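Local coordinates for protein diacylglycerol kinase (Bacillus anthracis, PDB 3S40) that probably phosphorylates the hydroxyl of diacylglycerol or a related lipid with a nucleotide phosphate donor, at residues Leu13-Lys18 with Leu42-Thr47; Ser104-Val109 with Gly204-Gly209; Cys219-Leu224 with His256-Ser261; Ile264-Glu269 with Leu280-Gln285. All blocks are in the same frame, centred on the assembly; numbering follows the deposited sequence.

Contact 1 (Leu13-Lys18 with Leu42-Thr47)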
loop_
_atom_site.group_PDB
_atom_site.type_symbol
_atom_site.label_atom_id
_atom_site.label_comp_id
_atom_site.label_asym_id
_atom_site.label_seq_id
_atom_site.Cartn_x
_atom_site.Cartn_y
_atom_site.Cartn_z
ATOM N N LEU A 13 -3.185 -19.132 -4.349
ATOM C CA LEU A 13 -3.973 -18.038 -4.910
ATOM C C LEU A 13 -5.227 -17.819 -4.066
ATOM O O LEU A 13 -6.069 -18.720 -3.925
ATOM C CB LEU A 13 -4.370 -18.338 -6.376
ATOM C CG LEU A 13 -5.399 -17.394 -7.025
ATOM C CD1 LEU A 13 -4.797 -15.992 -7.202
ATOM C CD2 LEU A 13 -5.925 -17.886 -8.383
ATOM N N ILE A 14 -5.346 -16.630 -3.491
ATOM C CA ILE A 14 -6.547 -16.262 -2.734
ATOM C C ILE A 14 -7.451 -15.464 -3.642
ATOM O O ILE A 14 -7.027 -14.472 -4.230
ATOM C CB ILE A 14 -6.218 -15.425 -1.476
ATOM C CG1 ILE A 14 -5.344 -16.249 -0.527
ATOM C CG2 ILE A 14 -7.521 -14.945 -0.766
ATOM C CD1 ILE A 14 -4.626 -15.435 0.558
ATOM N N VAL A 15 -8.696 -15.908 -3.764
ATOM C CA VAL A 15 -9.663 -15.262 -4.643
ATOM C C VAL A 15 -10.825 -14.670 -3.867
ATOM O O VAL A 15 -11.523 -15.388 -3.151
ATOM C CB VAL A 15 -10.260 -16.266 -5.646
ATOM C CG1 VAL A 15 -11.448 -15.641 -6.382
ATOM C CG2 VAL A 15 -9.179 -16.743 -6.623
ATOM N N ASN A 16 -11.025 -13.365 -4.015
ATOM C CA ASN A 16 -12.255 -12.714 -3.566
ATOM C C ASN A 16 -13.282 -12.814 -4.689
ATOM O O ASN A 16 -13.135 -12.162 -5.729
ATOM C CB ASN A 16 -11.981 -11.246 -3.212
ATOM C CG ASN A 16 -13.234 -10.503 -2.774
ATOM O OD1 ASN A 16 -14.321 -11.066 -2.731
ATOM N ND2 ASN A 16 -13.077 -9.229 -2.434
ATOM N N PRO A 17 -14.323 -13.644 -4.491
ATOM C CA PRO A 17 -15.278 -13.954 -5.560
ATOM C C PRO A 17 -16.023 -12.711 -6.012
ATOM O O PRO A 17 -16.519 -12.654 -7.136
ATOM C CB PRO A 17 -16.245 -14.951 -4.896
ATOM C CG PRO A 17 -15.531 -15.456 -3.683
ATOM C CD PRO A 17 -14.670 -14.318 -3.228
ATOM N N LYS A 18 -16.092 -11.716 -5.137
ATOM C CA LYS A 18 -16.724 -10.453 -5.491
ATOM C C LYS A 18 -15.825 -9.565 -6.345
ATOM O O LYS A 18 -16.295 -8.610 -6.969
ATOM C CB LYS A 18 -17.150 -9.688 -4.233
ATOM C CG LYS A 18 -18.536 -10.035 -3.729
ATOM C CD LYS A 18 -18.503 -11.076 -2.626
ATOM C CE LYS A 18 -19.919 -11.387 -2.147
ATOM N NZ LYS A 18 -19.937 -12.242 -0.927
ATOM N N LEU A 42 -0.367 -25.639 -7.156
ATOM C CA LEU A 42 -1.100 -24.402 -7.019
ATOM C C LEU A 42 -2.384 -24.639 -6.234
ATOM O O LEU A 42 -3.186 -25.494 -6.574
ATOM C CB LEU A 42 -1.421 -23.848 -8.404
ATOM C CG LEU A 42 -2.365 -22.644 -8.489
ATOM C CD1 LEU A 42 -1.751 -21.461 -7.753
ATOM C CD2 LEU A 42 -2.668 -22.273 -9.962
ATOM N N HIS A 43 -2.580 -23.870 -5.184
ATOM C CA HIS A 43 -3.720 -24.076 -4.325
ATOM C C HIS A 43 -4.584 -22.827 -4.403
ATOM O O HIS A 43 -4.098 -21.693 -4.245
ATOM C CB HIS A 43 -3.244 -24.357 -2.888
ATOM C CG HIS A 43 -4.311 -24.916 -1.999
ATOM N ND1 HIS A 43 -4.039 -25.499 -0.785
ATOM C CD2 HIS A 43 -5.653 -25.002 -2.165
ATOM C CE1 HIS A 43 -5.166 -25.913 -0.234
ATOM N NE2 HIS A 43 -6.161 -25.620 -1.052
ATOM N N ILE A 44 -5.860 -23.023 -4.687
ATOM C CA ILE A 44 -6.767 -21.903 -4.890
ATOM C C ILE A 44 -7.868 -21.910 -3.856
ATOM O O ILE A 44 -8.578 -22.905 -3.719
ATOM C CB ILE A 44 -7.403 -21.958 -6.266
ATOM C CG1 ILE A 44 -6.337 -22.040 -7.346
ATOM C CG2 ILE A 44 -8.304 -20.749 -6.494
ATOM C CD1 ILE A 44 -6.929 -22.091 -8.764
ATOM N N LEU A 45 -8.017 -20.796 -3.141
ATOM C CA LEU A 45 -9.033 -20.682 -2.096
ATOM C C LEU A 45 -9.876 -19.448 -2.302
ATOM O O LEU A 45 -9.344 -18.352 -2.489
ATOM C CB LEU A 45 -8.381 -20.595 -0.708
ATOM C CG LEU A 45 -7.511 -21.751 -0.215
ATOM C CD1 LEU A 45 -6.896 -21.372 1.145
ATOM C CD2 LEU A 45 -8.313 -23.070 -0.107
ATOM N N HIS A 46 -11.193 -19.605 -2.249
ATOM C CA HIS A 46 -12.061 -18.439 -2.296
ATOM C C HIS A 46 -12.250 -17.909 -0.887
ATOM O O HIS A 46 -12.318 -18.693 0.046
ATOM C CB HIS A 46 -13.414 -18.802 -2.885
ATOM C CG HIS A 46 -13.342 -19.376 -4.264
ATOM N ND1 HIS A 46 -14.465 -19.602 -5.034
ATOM C CD2 HIS A 46 -12.285 -19.770 -5.013
ATOM C CE1 HIS A 46 -14.101 -20.114 -6.195
ATOM N NE2 HIS A 46 -12.783 -20.221 -6.211
ATOM N N THR A 47 -12.303 -16.587 -0.719
ATOM C CA THR A 47 -12.721 -16.013 0.565
ATOM C C THR A 47 -14.241 -16.119 0.671
ATOM O O THR A 47 -14.918 -16.202 -0.340
ATOM C CB THR A 47 -12.350 -14.521 0.691
ATOM O OG1 THR A 47 -12.825 -13.814 -0.466
ATOM C CG2 THR A 47 -10.824 -14.344 0.801
#
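L13, I14 and V15 pair with I44, L45 and H46 as neighbouring parallel strands of the four-stranded sheet in the diacylglycerol kinase catalytic domain, their axes 4.7 Å apart and inclined by 19°. The backbone bonds step from one partner to the next: L13 N gives to H43 O, L13 O receives L45 N, V15 N gives to L45 O, and V15 O takes T47 N at 2.8 Å. The backbone of I14 bonds I68 and F70 of strand 66-71 instead, so strand 11-15 is an inner strand and strand 42-46 lies at one edge. Helix 24-38 completes the beta-alpha-beta unit by joining the two strands. It packs through V32 on I44, on the sheet face that also carries L13, V15 and H46. There V15 CG2 meets I44 CG2 at 4.1 Å, branched carbons filling the space between strands without a polar group to satisfy. The other face carries I14 and L45 and is covered by helix 52-60. At its end I14 CG2 touches T47 CG2 at 3.7 Å, the two side chains crossing at about a right angle. T47 OG1 sits in the crowded position between the backbone N and carbonyl carbon (chi1 51°), from where it makes a weak hydrogen bond of 3.4 Å to V15 O. P17 turns its ring toward this strand end, its CG 4.0 Å from H46 CB. N16 OD1 accepts K18 N at 3.1 Å from above the amide plane, an Asx turn just where the chain leaves the strand, while N16 ND2 bonds T75 OG1.

Contact 2 (Ser104-Val109 with Gly204-Gly209)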
loop_
_atom_site.group_PDB
_atom_site.type_symbol
_atom_site.label_atom_id
_atom_site.label_comp_id
_atom_site.label_asym_id
_atom_site.label_seq_id
_atom_site.Cartn_x
_atom_site.Cartn_y
_atom_site.Cartn_z
ATOM N N SER A 104 -0.954 -2.361 -6.232
ATOM C CA SER A 104 -0.661 -3.046 -7.474
ATOM C C SER A 104 -0.084 -2.037 -8.461
ATOM O O SER A 104 0.885 -2.330 -9.193
ATOM C CB SER A 104 -1.912 -3.781 -8.030
ATOM O OG SER A 104 -2.725 -2.944 -8.848
ATOM N N ARG A 105 -0.630 -0.825 -8.469
ATOM C CA ARG A 105 -0.064 0.210 -9.350
ATOM C C ARG A 105 1.355 0.587 -8.957
ATOM O O ARG A 105 2.207 0.821 -9.806
ATOM C CB ARG A 105 -0.937 1.464 -9.386
ATOM C CG ARG A 105 -2.268 1.238 -10.091
ATOM C CD ARG A 105 -3.161 2.448 -9.930
ATOM N NE ARG A 105 -4.562 2.105 -10.125
ATOM C CZ ARG A 105 -5.180 2.177 -11.296
ATOM N NH1 ARG A 105 -6.460 1.841 -11.385
ATOM N NH2 ARG A 105 -4.508 2.585 -12.372
ATOM N N THR A 106 1.614 0.630 -7.661
ATOM C CA THR A 106 2.950 0.962 -7.192
ATOM C C THR A 106 3.983 -0.017 -7.791
ATOM O O THR A 106 5.097 0.373 -8.174
ATOM C CB THR A 106 2.977 0.978 -5.647
ATOM O OG1 THR A 106 2.226 2.110 -5.179
ATOM C CG2 THR A 106 4.404 1.080 -5.131
ATOM N N LEU A 107 3.576 -1.278 -7.914
ATOM C CA LEU A 107 4.440 -2.359 -8.411
ATOM C C LEU A 107 4.411 -2.441 -9.929
ATOM O O LEU A 107 5.070 -3.300 -10.524
ATOM C CB LEU A 107 4.024 -3.716 -7.810
ATOM C CG LEU A 107 4.056 -3.782 -6.275
ATOM C CD1 LEU A 107 3.454 -5.125 -5.759
ATOM C CD2 LEU A 107 5.460 -3.573 -5.725
ATOM N N GLY A 108 3.652 -1.538 -10.548
ATOM C CA GLY A 108 3.596 -1.458 -11.998
ATOM C C GLY A 108 2.817 -2.608 -12.611
ATOM O O GLY A 108 2.937 -2.919 -13.800
ATOM N N VAL A 109 2.006 -3.251 -11.790
ATOM C CA VAL A 109 1.201 -4.370 -12.263
ATOM C C VAL A 109 0.137 -3.925 -13.262
ATOM O O VAL A 109 -0.639 -3.021 -12.974
ATOM C CB VAL A 109 0.497 -5.073 -11.110
ATOM C CG1 VAL A 109 -0.432 -6.156 -11.655
ATOM C CG2 VAL A 109 1.534 -5.645 -10.107
ATOM N N GLY A 204 3.507 4.169 -0.259
ATOM C CA GLY A 204 3.101 3.767 -1.591
ATOM C C GLY A 204 3.129 4.913 -2.585
ATOM O O GLY A 204 3.053 6.086 -2.219
ATOM N N GLU A 205 3.214 4.565 -3.862
ATOM C CA GLU A 205 3.472 5.542 -4.910
ATOM C C GLU A 205 2.182 5.950 -5.622
ATOM O O GLU A 205 2.196 6.779 -6.515
ATOM C CB GLU A 205 4.564 4.987 -5.849
ATOM C CG GLU A 205 5.799 4.521 -5.026
ATOM C CD GLU A 205 6.917 3.859 -5.846
ATOM O OE1 GLU A 205 7.753 3.127 -5.258
ATOM O OE2 GLU A 205 6.967 4.065 -7.072
ATOM N N TYR A 206 1.058 5.381 -5.178
ATOM C CA TYR A 206 -0.240 5.684 -5.754
ATOM C C TYR A 206 -1.260 5.851 -4.648
ATOM O O TYR A 206 -1.180 5.189 -3.622
ATOM C CB TYR A 206 -0.700 4.556 -6.692
ATOM C CG TYR A 206 -0.049 4.623 -8.037
ATOM C CD1 TYR A 206 -0.729 5.145 -9.129
ATOM C CD2 TYR A 206 1.262 4.202 -8.213
ATOM C CE1 TYR A 206 -0.133 5.223 -10.366
ATOM C CE2 TYR A 206 1.859 4.271 -9.449
ATOM C CZ TYR A 206 1.166 4.790 -10.521
ATOM O OH TYR A 206 1.774 4.861 -11.762
ATOM N N LEU A 207 -2.235 6.719 -4.874
ATOM C CA LEU A 207 -3.295 6.951 -3.901
ATOM C C LEU A 207 -4.570 7.269 -4.643
ATOM O O LEU A 207 -4.611 8.230 -5.418
ATOM C CB LEU A 207 -2.934 8.140 -3.014
ATOM C CG LEU A 207 -2.278 7.846 -1.672
ATOM C CD1 LEU A 207 -1.113 8.796 -1.412
ATOM C CD2 LEU A 207 -3.336 7.939 -0.575
ATOM N N GLY A 208 -5.611 6.475 -4.404
ATOM C CA GLY A 208 -6.894 6.677 -5.053
ATOM C C GLY A 208 -6.844 6.390 -6.536
ATOM O O GLY A 208 -7.473 7.081 -7.335
ATOM N N GLY A 209 -6.083 5.369 -6.911
ATOM C CA GLY A 209 -5.998 4.962 -8.302
ATOM C C GLY A 209 -5.047 5.798 -9.149
ATOM O O GLY A 209 -4.789 5.458 -10.310
HETATM O O HOH W 1 1.486 1.578 -12.410
HETATM O O HOH W 2 5.062 2.959 -8.983
HETATM O O HOH W 3 0.301 2.480 -3.451
#
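Y206 has CG anti to its carbonyl carbon (chi1 -79°), and a chi2 of -101° turns the face of its ring to R105 CB, which sits over the ring centre. This CH-pi contact measures 3.6 Å from CB to the ring centroid, only 12° off the normal. Further out, R105 CD lies 3.7 Å from Y206 CD1, and G209 O rests over one face of the guanidinium, offset toward its rim; R105 NE spends its hydrogen on C100 O. An arginine suits the place because its aliphatic part can cover a ring while its polar end bonds elsewhere. Next along the helix, T106 OG1 accepts E205 N at 3.0 Å and is also hydrogen-bonded to D102 O, and T106 CG2 packs on E205 CG at 3.7 Å. Helix 102-106 belongs to the catalytic domain and the loop at 204-209 to the beta-sandwich domain, so these contacts join the two. The helix closes in a Schellman motif, with G108 at positive phi, G108 N bonded to R105 O and V109 N to S104 O. One water donates to T106 O at 2.7 Å and to E205 OE2 at 2.9 Å, while E205 OE1 takes C219 N. The D102 carboxylate accepts the backbone N-H groups of G208 and G209.

Contact 3 (Cys219-Leu224 with His256-Ser261)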
loop_
_atom_site.group_PDB
_atom_site.type_symbol
_atom_site.label_atom_id
_atom_site.label_comp_id
_atom_site.label_asym_id
_atom_site.label_seq_id
_atom_site.Cartn_x
_atom_site.Cartn_y
_atom_site.Cartn_z
ATOM N N CYS A 219 8.200 3.084 -2.483
ATOM C CA CYS A 219 7.885 2.023 -1.528
ATOM C C CYS A 219 9.134 1.283 -1.017
ATOM O O CYS A 219 9.046 0.490 -0.077
ATOM C CB CYS A 219 6.907 1.006 -2.139
ATOM S SG CYS A 219 7.625 0.028 -3.501
ATOM N N ASP A 220 10.285 1.523 -1.644
ATOM C CA ASP A 220 11.499 0.751 -1.346
ATOM C C ASP A 220 12.778 1.595 -1.158
ATOM O O ASP A 220 13.890 1.075 -1.319
ATOM C CB ASP A 220 11.750 -0.268 -2.465
ATOM C CG ASP A 220 11.910 0.394 -3.825
ATOM O OD1 ASP A 220 11.775 1.638 -3.893
ATOM O OD2 ASP A 220 12.165 -0.318 -4.827
ATOM N N ASP A 221 12.642 2.878 -0.828
ATOM C CA ASP A 221 13.841 3.702 -0.627
ATOM C C ASP A 221 14.323 3.788 0.833
ATOM O O ASP A 221 15.232 4.544 1.149
ATOM C CB ASP A 221 13.686 5.088 -1.243
ATOM C CG ASP A 221 12.687 5.970 -0.493
ATOM O OD1 ASP A 221 12.520 7.135 -0.925
ATOM O OD2 ASP A 221 12.072 5.505 0.502
ATOM N N GLY A 222 13.722 2.996 1.712
ATOM C CA GLY A 222 14.165 2.917 3.090
ATOM C C GLY A 222 13.742 4.067 3.988
ATOM O O GLY A 222 14.192 4.172 5.131
ATOM N N THR A 223 12.891 4.948 3.480
ATOM C CA THR A 223 12.377 6.045 4.302
ATOM C C THR A 223 10.890 6.226 4.066
ATOM O O THR A 223 10.322 5.675 3.113
ATOM C CB THR A 223 13.079 7.398 4.011
ATOM O OG1 THR A 223 12.702 7.865 2.711
ATOM C CG2 THR A 223 14.602 7.274 4.088
ATOM N N LEU A 224 10.280 7.013 4.941
ATOM C CA LEU A 224 8.892 7.413 4.830
ATOM C C LEU A 224 8.849 8.887 4.473
ATOM O O LEU A 224 9.764 9.645 4.837
ATOM C CB LEU A 224 8.207 7.214 6.173
ATOM C CG LEU A 224 8.048 5.735 6.497
ATOM C CD1 LEU A 224 7.348 5.532 7.823
ATOM C CD2 LEU A 224 7.256 5.081 5.367
ATOM N N HIS A 256 7.480 19.013 3.404
ATOM C CA HIS A 256 7.732 17.664 2.937
ATOM C C HIS A 256 9.146 17.273 3.283
ATOM O O HIS A 256 10.102 17.947 2.887
ATOM C CB HIS A 256 7.540 17.570 1.423
ATOM C CG HIS A 256 7.865 16.222 0.857
ATOM N ND1 HIS A 256 8.234 16.036 -0.457
ATOM C CD2 HIS A 256 7.856 14.990 1.424
ATOM C CE1 HIS A 256 8.449 14.750 -0.674
ATOM N NE2 HIS A 256 8.233 14.095 0.453
ATOM N N VAL A 257 9.289 16.191 4.034
ATOM C CA VAL A 257 10.613 15.684 4.340
ATOM C C VAL A 257 10.579 14.166 4.347
ATOM O O VAL A 257 9.511 13.561 4.487
ATOM C CB VAL A 257 11.114 16.186 5.710
ATOM C CG1 VAL A 257 10.356 15.505 6.843
ATOM C CG2 VAL A 257 12.603 15.926 5.854
ATOM N N LYS A 258 11.745 13.552 4.183
ATOM C CA LYS A 258 11.858 12.106 4.298
ATOM C C LYS A 258 12.529 11.740 5.600
ATOM O O LYS A 258 13.520 12.345 5.967
ATOM C CB LYS A 258 12.633 11.535 3.110
ATOM C CG LYS A 258 11.763 11.340 1.866
ATOM C CD LYS A 258 12.609 11.248 0.605
ATOM C CE LYS A 258 11.766 10.895 -0.607
ATOM N NZ LYS A 258 11.274 9.487 -0.512
ATOM N N ALA A 259 11.991 10.756 6.310
ATOM C CA ALA A 259 12.589 10.356 7.579
ATOM C C ALA A 259 12.347 8.883 7.891
ATOM O O ALA A 259 11.423 8.280 7.356
ATOM C CB ALA A 259 12.073 11.236 8.704
ATOM N N LYS A 260 13.185 8.300 8.744
ATOM C CA LYS A 260 13.025 6.889 9.105
ATOM C C LYS A 260 12.251 6.692 10.402
ATOM O O LYS A 260 11.598 5.672 10.579
ATOM C CB LYS A 260 14.370 6.171 9.202
ATOM C CG LYS A 260 15.062 5.956 7.873
ATOM C CD LYS A 260 16.197 4.963 8.018
ATOM C CE LYS A 260 16.847 4.661 6.677
ATOM N NZ LYS A 260 17.652 3.403 6.730
ATOM N N SER A 261 12.354 7.654 11.315
ATOM C CA SER A 261 11.721 7.528 12.621
ATOM C C SER A 261 10.954 8.797 12.941
ATOM O O SER A 261 11.530 9.889 13.046
ATOM C CB SER A 261 12.756 7.240 13.708
ATOM O OG SER A 261 12.113 6.964 14.942
#
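D221 and K258 form the charged part of this contact, a salt bridge of 2.7 Å from K258 NZ to the syn lone pair of D221 OD1. The lysine chain runs extended until chi4 (-69°) bends NZ aside to meet the carboxylate. Beside it the backbones of L224 and A259 exchange two hydrogen bonds, L224 N to A259 O at 3.0 Å and A259 N to L224 O at 2.9 Å. They form an antiparallel hydrogen-bonded pair where strand 224-230 begins next to strand 254-259, an edge strand of one sheet in the beta-sandwich domain. T223 fits between these two parts, its OG1 3.7 Å from K258 CB and its CG2 4.0 Å from K260 CG. The aliphatic chain of K260 passes the loop with CE 3.1 Å from G222 O, and its NZ makes a weak hydrogen bond to Q290 OE1. One shell further out, D221 OD2 accepts T223 N at 3.1 Å from above the carboxylate plane, an Asx turn that ties down the oxygen not used by K258. G222, at positive phi within that turn, gives its N-H to D129 OD2. K258 NZ also meets D225 OD2 in a second salt bridge and N216 O. L224 is buried, its side chain against I286 and L288 of strand 284-296 in another sheet.

Contact 4 (Ile264-Glu269 with Leu280-Gln285)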
loop_
_atom_site.group_PDB
_atom_site.type_symbol
_atom_site.label_atom_id
_atom_site.label_comp_id
_atom_site.label_asym_id
_atom_site.label_seq_id
_atom_site.Cartn_x
_atom_site.Cartn_y
_atom_site.Cartn_z
ATOM N N ILE A 264 4.512 11.989 15.765
ATOM C CA ILE A 264 3.525 13.015 15.476
ATOM C C ILE A 264 2.616 13.245 16.673
ATOM O O ILE A 264 1.947 12.324 17.158
ATOM C CB ILE A 264 2.639 12.653 14.266
ATOM C CG1 ILE A 264 3.483 12.176 13.088
ATOM C CG2 ILE A 264 1.781 13.838 13.866
ATOM C CD1 ILE A 264 3.313 10.700 12.809
ATOM N N GLU A 265 2.586 14.492 17.131
ATOM C CA GLU A 265 1.805 14.862 18.295
ATOM C C GLU A 265 0.869 16.005 17.930
ATOM O O GLU A 265 1.241 16.911 17.182
ATOM C CB GLU A 265 2.742 15.264 19.435
ATOM C CG GLU A 265 2.071 15.978 20.593
ATOM C CD GLU A 265 3.074 16.599 21.555
ATOM O OE1 GLU A 265 4.139 15.982 21.780
ATOM O OE2 GLU A 265 2.804 17.707 22.077
ATOM N N THR A 266 -0.350 15.950 18.454
ATOM C CA THR A 266 -1.345 16.989 18.227
ATOM C C THR A 266 -1.800 17.618 19.540
ATOM O O THR A 266 -1.503 17.110 20.622
ATOM C CB THR A 266 -2.587 16.414 17.549
ATOM O OG1 THR A 266 -3.047 15.291 18.310
ATOM C CG2 THR A 266 -2.266 15.965 16.133
ATOM N N GLU A 267 -2.537 18.720 19.425
ATOM C CA GLU A 267 -3.120 19.407 20.573
ATOM C C GLU A 267 -4.134 18.514 21.276
ATOM O O GLU A 267 -4.032 18.256 22.475
ATOM C CB GLU A 267 -3.811 20.689 20.114
ATOM C CG GLU A 267 -3.941 21.751 21.190
ATOM C CD GLU A 267 -2.607 22.397 21.534
ATOM O OE1 GLU A 267 -1.628 22.189 20.784
ATOM O OE2 GLU A 267 -2.538 23.113 22.556
ATOM N N GLU A 268 -5.126 18.060 20.519
ATOM C CA GLU A 268 -6.097 17.097 21.008
ATOM C C GLU A 268 -5.983 15.827 20.192
ATOM O O GLU A 268 -5.721 15.880 18.994
ATOM C CB GLU A 268 -7.513 17.640 20.856
ATOM C CG GLU A 268 -7.860 18.792 21.768
ATOM C CD GLU A 268 -9.310 19.200 21.620
ATOM O OE1 GLU A 268 -10.005 19.330 22.651
ATOM O OE2 GLU A 268 -9.755 19.382 20.467
ATOM N N GLU A 269 -6.186 14.684 20.834
ATOM C CA GLU A 269 -6.244 13.426 20.110
ATOM C C GLU A 269 -7.037 13.583 18.813
ATOM O O GLU A 269 -8.127 14.159 18.807
ATOM C CB GLU A 269 -6.888 12.351 20.981
ATOM C CG GLU A 269 -7.243 11.088 20.242
ATOM C CD GLU A 269 -7.485 9.924 21.185
ATOM O OE1 GLU A 269 -6.950 9.947 22.320
ATOM O OE2 GLU A 269 -8.211 8.986 20.793
ATOM N N LEU A 280 -6.286 3.944 14.766
ATOM C CA LEU A 280 -5.197 4.590 15.477
ATOM C C LEU A 280 -5.620 6.008 15.805
ATOM O O LEU A 280 -6.709 6.443 15.440
ATOM C CB LEU A 280 -3.914 4.606 14.634
ATOM C CG LEU A 280 -3.175 3.278 14.435
ATOM C CD1 LEU A 280 -2.348 3.299 13.165
ATOM C CD2 LEU A 280 -2.310 2.954 15.643
ATOM N N HIS A 281 -4.744 6.732 16.485
ATOM C CA HIS A 281 -5.006 8.118 16.818
ATOM C C HIS A 281 -3.754 8.681 17.457
ATOM O O HIS A 281 -2.957 7.937 18.028
ATOM C CB HIS A 281 -6.182 8.213 17.785
ATOM C CG HIS A 281 -6.009 7.379 19.011
ATOM N ND1 HIS A 281 -5.037 7.639 19.954
ATOM C CD2 HIS A 281 -6.661 6.270 19.436
ATOM C CE1 HIS A 281 -5.107 6.734 20.915
ATOM N NE2 HIS A 281 -6.084 5.894 20.625
ATOM N N THR A 282 -3.576 9.993 17.348
ATOM C CA THR A 282 -2.427 10.660 17.953
ATOM C C THR A 282 -2.443 10.515 19.476
ATOM O O THR A 282 -3.500 10.318 20.065
ATOM C CB THR A 282 -2.392 12.171 17.581
ATOM O OG1 THR A 282 -3.670 12.769 17.847
ATOM C CG2 THR A 282 -2.046 12.354 16.108
ATOM N N PRO A 283 -1.263 10.606 20.117
ATOM C CA PRO A 283 0.042 10.735 19.458
ATOM C C PRO A 283 0.454 9.411 18.819
ATOM O O PRO A 283 -0.185 8.390 19.074
ATOM C CB PRO A 283 0.987 11.091 20.611
ATOM C CG PRO A 283 0.339 10.499 21.814
ATOM C CD PRO A 283 -1.143 10.634 21.586
ATOM N N CYS A 284 1.510 9.434 18.007
ATOM C CA CYS A 284 1.848 8.274 17.193
ATOM C C CYS A 284 3.330 8.220 16.818
ATOM O O CYS A 284 3.923 9.230 16.400
ATOM C CB CYS A 284 0.967 8.267 15.939
ATOM S SG CYS A 284 0.908 6.696 15.091
ATOM N N GLN A 285 3.922 7.040 16.991
ATOM C CA GLN A 285 5.303 6.769 16.595
ATOM C C GLN A 285 5.304 5.918 15.333
ATOM O O GLN A 285 4.551 4.937 15.225
ATOM C CB GLN A 285 6.065 6.042 17.714
ATOM C CG GLN A 285 7.541 5.742 17.401
ATOM C CD GLN A 285 8.412 7.000 17.257
ATOM O OE1 GLN A 285 8.104 8.053 17.821
ATOM N NE2 GLN A 285 9.510 6.884 16.505
#
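T266 and T282 meet where two antiparallel strands of the beta-sandwich domain, 261-266 and 284-296, splay apart beyond their last paired residues, I264 and C284. Both threonines hold OG1 between the backbone N and the carbonyl carbon (chi1 53° and 51°), and their side chains cross at about a right angle. T282 OG1 gives its hydrogen to T266 OG1 over 2.6 Å, and T266 OG1 passes its own to E268 O at 2.8 Å. T282 OG1 also accepts K270 N, so a buried hydroxyl is satisfied on both counts. Threonine suits the site because its second branch is apolar: T266 CG2 and T282 CG2 pack at 3.6 Å beside the hydroxyl relay. Toward the surface, E269 extends beyond CG and lays its carboxylate flat over the H281 ring, the planes 13° apart and OE2 3.2 Å above the ring plane, nearer the rim. H281 ND1 donates to T282 O at 3.1 Å; the oxygen lies in the ring plane while ND1 sits above the carbonyl plane, and the bond limits the ring's rotation. If the ring were protonated, the carboxylate could also attract it electrostatically. At the sheet end, I264 N bonds C284 O at 2.9 Å, and W142 lies against both side chains. C284 N returns a bond of 3.0 Å to I264 O, and P283 CA, after a cis peptide, adds a CA-H...O contact of 3.4 Å to I264 O.

Contact 1 belongs to the parallel sheet of the catalytic domain, contacts 3 and 4 to the beta-sandwich domain about 34 and 38 Å away between centres, and contact 2 joins the domains about 7 Å from the centre of the chain. All four are partly buried: L13, I14 and V15 of contact 1 lie in the core, and contact 4 has the most exposed residues. Main-chain bonds and apolar branches dominate contact 1, whereas contact 2 relies on a ring face, a hydroxyl and water. Contact 3 adds a salt bridge at an edge strand, contact 4 a hydroxyl relay and a stacked carboxylate. Contacts 2 and 3 touch, and S261 packs on Q285 between contacts 3 and 4.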